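Local coordinates for envelope glycoprotein (Bourbon virus, PDB 5ZKX) that probably drives fusion of viral and host membranes as a trimeric class III glycoprotein related to baculovirus gp64, captured here in its postfusion form, at residues N288-I291 and H292-V295; S61-G64 and N65-C68. All coordinates share one frame; numbering follows the deposited sequence.

Contact 1: N288-I291 and H292-V295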
ATOM      1  N   ASN A 288       2.977  -6.734  -0.346  1.00 18.67           N
ATOM      2  CA  ASN A 288       3.315  -8.116  -0.673  1.00 16.87           C
ATOM      3  C   ASN A 288       3.195  -9.027   0.544  1.00 18.52           C
ATOM      4  O   ASN A 288       2.916 -10.222   0.396  1.00 22.60           O
ATOM      5  CB  ASN A 288       4.723  -8.187  -1.263  1.00 16.57           C
ATOM      6  CG  ASN A 288       4.738  -7.965  -2.767  1.00 15.85           C
ATOM      7  OD1 ASN A 288       3.705  -8.036  -3.426  1.00 14.87           O
ATOM      8  ND2 ASN A 288       5.917  -7.698  -3.314  1.00 17.10           N
ATOM      9  N   ASN A 289       3.395  -8.487   1.749  1.00 22.86           N
ATOM     10  CA  ASN A 289       3.172  -9.267   2.963  1.00 21.57           C
ATOM     11  C   ASN A 289       1.688  -9.561   3.162  1.00 24.23           C
ATOM     12  O   ASN A 289       1.315 -10.682   3.521  1.00 25.33           O
ATOM     13  CB  ASN A 289       3.741  -8.518   4.171  1.00 21.71           C
ATOM     14  CG  ASN A 289       3.999  -9.424   5.359  1.00 20.64           C
ATOM     15  OD1 ASN A 289       4.599 -10.490   5.228  1.00 26.24           O
ATOM     16  ND2 ASN A 289       3.557  -8.992   6.532  1.00 22.20           N
ATOM     17  N   VAL A 290       0.829  -8.562   2.935  1.00 18.18           N
ATOM     18  CA  VAL A 290      -0.612  -8.790   2.988  1.00 14.84           C
ATOM     19  C   VAL A 290      -1.020  -9.827   1.952  1.00 16.65           C
ATOM     20  O   VAL A 290      -1.899 -10.662   2.196  1.00 18.29           O
ATOM     21  CB  VAL A 290      -1.367  -7.462   2.795  1.00 22.24           C
ATOM     22  CG1 VAL A 290      -2.850  -7.705   2.553  1.00 13.09           C
ATOM     23  CG2 VAL A 290      -1.167  -6.561   4.006  1.00 19.89           C
ATOM     24  N   ILE A 291      -0.382  -9.795   0.781  1.00 20.60           N
ATOM     25  CA  ILE A 291      -0.646 -10.793  -0.250  1.00 17.17           C
ATOM     26  C   ILE A 291      -0.296 -12.184   0.258  1.00 17.96           C
ATOM     27  O   ILE A 291      -1.060 -13.140   0.085  1.00 21.79           O
ATOM     28  CB  ILE A 291       0.132 -10.452  -1.533  1.00 17.63           C
ATOM     29  CG1 ILE A 291      -0.534  -9.285  -2.258  1.00 15.35           C
ATOM     30  CG2 ILE A 291       0.238 -11.668  -2.445  1.00 19.57           C
ATOM     31  CD1 ILE A 291       0.186  -8.874  -3.518  1.00 20.06           C
ATOM     32  N   HIS A 292       0.865 -12.312   0.900  1.00 19.34           N
ATOM     33  CA  HIS A 292       1.292 -13.608   1.416  1.00 19.36           C
ATOM     34  C   HIS A 292       0.392 -14.078   2.551  1.00 22.00           C
ATOM     35  O   HIS A 292       0.121 -15.277   2.678  1.00 22.39           O
ATOM     36  CB  HIS A 292       2.745 -13.531   1.877  1.00 19.94           C
ATOM     37  CG  HIS A 292       3.735 -13.619   0.759  1.00 20.74           C
ATOM     38  ND1 HIS A 292       3.892 -14.752  -0.010  1.00 22.07           N
ATOM     39  CD2 HIS A 292       4.614 -12.711   0.273  1.00 19.43           C
ATOM     40  CE1 HIS A 292       4.828 -14.542  -0.916  1.00 23.85           C
ATOM     41  NE2 HIS A 292       5.284 -13.311  -0.767  1.00 20.93           N
ATOM     42  N   SER A 293      -0.065 -13.150   3.394  1.00 16.33           N
ATOM     43  CA  SER A 293      -1.015 -13.517   4.435  1.00 13.37           C
ATOM     44  C   SER A 293      -2.340 -13.967   3.839  1.00 17.43           C
ATOM     45  O   SER A 293      -3.020 -14.819   4.420  1.00 18.18           O
ATOM     46  CB  SER A 293      -1.225 -12.344   5.395  1.00 16.65           C
ATOM     47  OG  SER A 293      -1.976 -11.301   4.801  1.00 14.19           O
ATOM     48  N   LEU A 294      -2.719 -13.418   2.684  1.00 19.81           N
ATOM     49  CA  LEU A 294      -3.949 -13.851   2.034  1.00 21.08           C
ATOM     50  C   LEU A 294      -3.799 -15.249   1.452  1.00 24.82           C
ATOM     51  O   LEU A 294      -4.719 -16.070   1.550  1.00 30.63           O
ATOM     52  CB  LEU A 294      -4.351 -12.860   0.945  1.00 23.13           C
ATOM     53  CG  LEU A 294      -5.693 -13.150   0.269  1.00 24.53           C
ATOM     54  CD1 LEU A 294      -6.751 -13.478   1.309  1.00 22.84           C
ATOM     55  CD2 LEU A 294      -6.137 -11.977  -0.599  1.00 23.01           C
ATOM     56  N   VAL A 295      -2.651 -15.538   0.842  1.00 16.53           N
ATOM     57  CA  VAL A 295      -2.396 -16.883   0.336  1.00 19.29           C
ATOM     58  C   VAL A 295      -2.426 -17.891   1.480  1.00 20.07           C
ATOM     59  O   VAL A 295      -3.006 -18.976   1.356  1.00 25.96           O
ATOM     60  CB  VAL A 295      -1.058 -16.921  -0.427  1.00 21.49           C
ATOM     61  CG1 VAL A 295      -0.715 -18.342  -0.838  1.00 18.84           C
ATOM     62  CG2 VAL A 295      -1.114 -16.006  -1.645  1.00 21.30           C
TER
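Asn288, Asn289, Val290 and Ile291 each lend their carbonyl oxygen to the backbone N-H four residues on, from His292 to Val295, along about two turns of the long helix 284-329. The spacing is regular: His292 N to Asn288 O measures 3.0 Å and Ser293 N to Asn289 O 2.8 Å, and the bond from Leu294 N is the most bent of the four (N-H...O angle 142°). Its acceptor, Val290 O, is shared. Ser293 OG turns back along the helix and donates to this oxygen at 2.7 Å, meeting it well off the C=O direction (112°) and from the same face of the carbonyl plane as Leu294 N. A chi1 of 72°, which sets OG between the backbone N and the carbonyl carbon of Ser293, brings the hydroxyl to this point. On another flank, the His292 ring leans back toward the preceding turn; its CD2 comes within 3.0 Å of Asn288 O, with the ring oblique to that oxygen. Val295 reaches back through one methyl branch, CG2, which lies 3.3 Å from Ile291 O. Two further subunits clasp this helix. Asn289 spends both ends of its amide on the second subunit, OD1 accepting from Phe242 N and ND2 donating to Asp240 O, and Phe242 of the second subunit also packs against His292 and Ser293. Val290 packs on Ile291 of the third subunit, as expected in the central helical bundle of a postfusion trimer. The chemistry thus divides by direction: bonds within the helix pair the carbonyls of 288-291 with the N-H groups of 292-295 and fold the serine hydroxyl back onto the backbone, whereas the Asn289 amide is committed to a neighbouring chain and ties this buried part of the helix to it.

Contact 2: S61-G64 and N65-C68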
ATOM      1  N   SER A  61      34.183  51.985  -5.086  1.00 30.13           N
ATOM      2  CA  SER A  61      34.755  51.125  -4.057  1.00 26.84           C
ATOM      3  C   SER A  61      35.133  51.877  -2.788  1.00 31.22           C
ATOM      4  O   SER A  61      35.367  51.235  -1.759  1.00 33.59           O
ATOM      5  CB  SER A  61      35.981  50.403  -4.613  1.00 29.35           C
ATOM      6  OG  SER A  61      35.717  49.887  -5.906  1.00 32.75           O
ATOM      7  N   LEU A  62      35.200  53.206  -2.834  1.00 39.22           N
ATOM      8  CA  LEU A  62      35.540  53.970  -1.642  1.00 38.99           C
ATOM      9  C   LEU A  62      34.325  54.208  -0.756  1.00 40.18           C
ATOM     10  O   LEU A  62      34.465  54.290   0.471  1.00 42.48           O
ATOM     11  CB  LEU A  62      36.172  55.307  -2.034  1.00 40.89           C
ATOM     12  CG  LEU A  62      37.571  55.264  -2.654  1.00 41.02           C
ATOM     13  CD1 LEU A  62      37.925  56.602  -3.281  1.00 42.89           C
ATOM     14  CD2 LEU A  62      38.607  54.872  -1.620  1.00 40.91           C
ATOM     15  N   ASP A  63      33.139  54.316  -1.346  1.00 23.04           N
ATOM     16  CA  ASP A  63      31.942  54.589  -0.565  1.00 30.19           C
ATOM     17  C   ASP A  63      31.518  53.344   0.202  1.00 31.38           C
ATOM     18  O   ASP A  63      31.393  52.258  -0.371  1.00 32.79           O
ATOM     19  CB  ASP A  63      30.812  55.065  -1.475  1.00 30.62           C
ATOM     20  CG  ASP A  63      29.681  55.710  -0.705  1.00 27.83           C
ATOM     21  OD1 ASP A  63      29.750  55.734   0.539  1.00 33.04           O
ATOM     22  OD2 ASP A  63      28.724  56.192  -1.340  1.00 28.19           O
ATOM     23  N   GLY A  64      31.292  53.502   1.507  1.00 31.22           N
ATOM     24  CA  GLY A  64      30.811  52.392   2.308  1.00 33.36           C
ATOM     25  C   GLY A  64      29.408  51.943   1.958  1.00 33.42           C
ATOM     26  O   GLY A  64      29.050  50.794   2.234  1.00 33.50           O
ATOM     27  N   ASN A  65      28.611  52.818   1.352  1.00 35.17           N
ATOM     28  CA  ASN A  65      27.251  52.485   0.953  1.00 32.41           C
ATOM     29  C   ASN A  65      27.180  51.798  -0.404  1.00 32.90           C
ATOM     30  O   ASN A  65      26.075  51.549  -0.897  1.00 35.78           O
ATOM     31  CB  ASN A  65      26.386  53.747   0.937  1.00 31.85           C
ATOM     32  CG  ASN A  65      26.392  54.467   2.265  1.00 39.15           C
ATOM     33  OD1 ASN A  65      26.697  53.877   3.303  1.00 40.36           O
ATOM     34  ND2 ASN A  65      26.051  55.751   2.244  1.00 42.34           N
ATOM     35  N   THR A  66      28.317  51.489  -1.015  1.00 30.70           N
ATOM     36  CA  THR A  66      28.324  50.787  -2.292  1.00 32.62           C
ATOM     37  C   THR A  66      28.022  49.310  -2.065  1.00 33.64           C
ATOM     38  O   THR A  66      28.707  48.639  -1.282  1.00 28.56           O
ATOM     39  CB  THR A  66      29.666  50.963  -2.994  1.00 26.83           C
ATOM     40  OG1 THR A  66      29.945  52.360  -3.144  1.00 31.48           O
ATOM     41  CG2 THR A  66      29.627  50.312  -4.363  1.00 22.48           C
ATOM     42  N   GLY A  67      27.011  48.807  -2.748  1.00 32.73           N
ATOM     43  CA  GLY A  67      26.596  47.429  -2.584  1.00 31.97           C
ATOM     44  C   GLY A  67      25.111  47.293  -2.838  1.00 34.25           C
ATOM     45  O   GLY A  67      24.425  48.244  -3.208  1.00 29.65           O
ATOM     46  N   CYS A  68      24.624  46.074  -2.623  1.00 39.04           N
ATOM     47  CA  CYS A  68      23.240  45.718  -2.896  1.00 29.70           C
ATOM     48  C   CYS A  68      22.547  45.278  -1.618  1.00 28.96           C
ATOM     49  O   CYS A  68      23.121  44.547  -0.804  1.00 31.18           O
ATOM     50  CB  CYS A  68      23.150  44.600  -3.934  1.00 25.26           C
ATOM     51  SG  CYS A  68      23.534  45.118  -5.612  1.00 34.70           S
TER
HETATM   52  O   HOH W   1      26.545  57.657  -0.464  1.00 44.38           O
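Asp63 and Thr66 close a type I beta turn in the connection of a beta hairpin, between antiparallel strands 44-58 and 67-74. The backbone bond of the turn runs from Thr66 N to Asp63 O at 3.2 Å; its N-H points well at the oxygen (160°), yet the donor stands above the carbonyl plane. A weak side-chain bond reinforces it: Asp63 OD1 accepts from Asn65 N, also at 3.2 Å, making an Asx turn nested inside the beta turn. With CG anti to the backbone N (chi1 -165°), the Asp63 carboxylate folds over the turn to meet that N-H. The Asp63 carboxylate is turned 47° against the Asn65 amide, and one water spans them, donating to Asp63 OD2 at 2.8 Å and accepting weakly from Asn65 ND2. Covalent and intersubunit links hold the surroundings: Cys68 is disulfide-bonded to Cys56 on the paired strand, Gly64 O accepts from Asn130 ND2 of the second subunit, and Ser61 and Leu62 pack on Phe132 of that subunit. A hairpin tip at this far end of the trimer is consistent with a fusion loop of class III proteins. Thr66 OG1 donates to Gly60 O and accepts from Gly59 N, and lies 3.3 Å from Asp63 CB.

How the contacts relate
Contact 1 is buried within the helical part of the trimer, whereas contact 2 lies at the surface near one extremity of the elongated molecule; their centres are about 70 Å apart and they share no secondary structure element. The repeated bonds of helix 284-329 secure 288-295, with side chains directed at two neighbouring chains. Within 61-68 itself, by contrast, there is one turn bond, a weak carboxylate bond and a bridging water, the rest of the hold coming from neighbouring residues and a disulfide. Each meets the second subunit through asparagine amides: in contact 1 the helix supplies the amide, in contact 2 the neighbour does.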